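Local coordinates for protein 4-carboxymuconolactone decarboxylase (Sinorhizobium meliloti, PDB 4G9Q) that probably acts as a decarboxylase or peroxiredoxin-like enzyme of the carboxymuconolactone decarboxylase family, working as an all-helical trimer, at residues 107-112 / 145-149. Sequence-based numbering, arbitrary orientation.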
loop_
_atom_site.group_PDB
_atom_site.type_symbol
_atom_site.label_atom_id
_atom_site.label_comp_id
_atom_site.label_asym_id
_atom_site.label_seq_id
_atom_site.Cartn_x
_atom_site.Cartn_y
_atom_site.Cartn_z
ATOM N N PRO A 107 -14.396 9.831 21.805
ATOM C CA PRO A 107 -13.915 8.448 21.801
ATOM C C PRO A 107 -14.786 7.533 20.932
ATOM O O PRO A 107 -14.258 6.679 20.211
ATOM C CB PRO A 107 -14.029 8.042 23.270
ATOM C CG PRO A 107 -13.809 9.318 24.016
ATOM C CD PRO A 107 -14.425 10.398 23.171
ATOM N N SER A 108 -16.101 7.735 20.983
ATOM C CA SER A 108 -17.044 6.907 20.224
ATOM C C SER A 108 -16.863 7.080 18.714
ATOM O O SER A 108 -17.086 6.141 17.946
ATOM C CB SER A 108 -18.487 7.209 20.636
ATOM O OG SER A 108 -18.827 8.560 20.381
ATOM N N GLU A 109 -16.453 8.277 18.299
ATOM C CA GLU A 109 -16.209 8.568 16.880
ATOM C C GLU A 109 -14.924 7.894 16.377
ATOM O O GLU A 109 -14.884 7.378 15.255
ATOM C CB GLU A 109 -16.194 10.076 16.641
ATOM C CG GLU A 109 -17.591 10.703 16.759
ATOM C CD GLU A 109 -17.568 12.217 16.746
ATOM O OE1 GLU A 109 -16.600 12.807 17.267
ATOM O OE2 GLU A 109 -18.530 12.820 16.218
ATOM N N ILE A 110 -13.891 7.881 17.217
ATOM C CA ILE A 110 -12.654 7.160 16.907
ATOM C C ILE A 110 -12.958 5.665 16.837
ATOM O O ILE A 110 -12.563 4.987 15.888
ATOM C CB ILE A 110 -11.534 7.455 17.947
ATOM C CG1 ILE A 110 -11.179 8.945 17.910
ATOM C CG2 ILE A 110 -10.303 6.563 17.702
ATOM C CD1 ILE A 110 -10.084 9.372 18.879
ATOM N N SER A 111 -13.680 5.173 17.842
ATOM C CA SER A 111 -14.135 3.787 17.893
ATOM C C SER A 111 -14.856 3.395 16.604
ATOM O O SER A 111 -14.561 2.347 15.997
ATOM C CB SER A 111 -15.057 3.597 19.107
ATOM O OG SER A 111 -15.473 2.254 19.226
ATOM N N GLU A 112 -15.789 4.244 16.175
ATOM C CA GLU A 112 -16.585 3.954 14.980
ATOM C C GLU A 112 -15.772 4.058 13.691
ATOM O O GLU A 112 -16.026 3.321 12.738
ATOM C CB GLU A 112 -17.830 4.848 14.927
ATOM C CG GLU A 112 -18.846 4.460 13.846
ATOM C CD GLU A 112 -19.483 3.093 14.064
ATOM O OE1 GLU A 112 -19.280 2.480 15.141
ATOM O OE2 GLU A 112 -20.194 2.629 13.150
ATOM N N ASP A 145 -17.178 2.237 28.373
ATOM C CA ASP A 145 -18.501 2.855 28.412
ATOM C C ASP A 145 -18.628 4.063 27.479
ATOM O O ASP A 145 -19.741 4.514 27.192
ATOM C CB ASP A 145 -18.868 3.238 29.854
ATOM C CG ASP A 145 -17.947 4.300 30.440
ATOM O OD1 ASP A 145 -16.731 4.287 30.148
ATOM O OD2 ASP A 145 -18.438 5.151 31.205
ATOM N N GLN A 146 -17.490 4.560 26.994
ATOM C CA GLN A 146 -17.457 5.739 26.113
ATOM C C GLN A 146 -17.363 5.382 24.627
ATOM O O GLN A 146 -17.357 6.266 23.768
ATOM C CB GLN A 146 -16.287 6.647 26.491
ATOM C CG GLN A 146 -16.348 7.223 27.902
ATOM C CD GLN A 146 -15.390 8.388 28.084
ATOM O OE1 GLN A 146 -15.391 9.332 27.296
ATOM N NE2 GLN A 146 -14.568 8.322 29.121
ATOM N N LEU A 147 -17.303 4.089 24.330
ATOM C CA LEU A 147 -17.058 3.619 22.963
ATOM C C LEU A 147 -18.341 3.524 22.136
ATOM O O LEU A 147 -19.452 3.647 22.671
ATOM C CB LEU A 147 -16.311 2.277 22.994
ATOM C CG LEU A 147 -15.037 2.255 23.857
ATOM C CD1 LEU A 147 -14.437 0.867 23.910
ATOM C CD2 LEU A 147 -14.013 3.250 23.355
ATOM N N ALA A 148 -18.184 3.316 20.830
ATOM C CA ALA A 148 -19.328 3.169 19.936
ATOM C C ALA A 148 -20.106 1.915 20.310
ATOM O O ALA A 148 -19.513 0.899 20.665
ATOM C CB ALA A 148 -18.869 3.107 18.487
ATOM N N ALA A 149 -21.434 1.993 20.238
ATOM C CA ALA A 149 -22.295 0.884 20.655
ATOM C C ALA A 149 -22.163 -0.313 19.719
ATOM O O ALA A 149 -22.066 -0.148 18.506
ATOM C CB ALA A 149 -23.749 1.344 20.725
HETATM O O HOH W 1 -17.483 8.932 23.357
HETATM O O HOH W 2 -17.635 -0.355 18.997
#
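A148 sets its methyl against the first two turns of helix 107-120, where CB lies 3.6 Å from the backbone O of S108 and 3.4 Å from OE1 of E112. The E112 chain reaches that methyl because it bends at chi2 (65°), which brings OE1 against the methyl while OE2 forms salt bridges to R195 and R203. Alongside, S111 holds its hydroxyl anti to the backbone N (chi1 -177°), directed at the loop. A148 N donates a weak hydrogen bond to S111 OG (3.3 Å, N-H...O 155°), but the hydroxyl's stronger partner is V49 O of the second subunit. A water that donates to A148 O (2.8 Å) also reaches S111 OG weakly.

At the helix start the side chains of P107 and Q146 cross at a slant, with P107 CG 3.6 Å from Q146 OE1. The amide N of S108, in the first turn, is served by a second water at 3.0 Å, which in turn donates to Q146 O at 2.7 Å. The loop following helix 130-139 thus probably rests on the helix start mainly by packing and solvent-mediated polar contacts, with one weak direct bond, while S111 OG ties the junction to the second subunit.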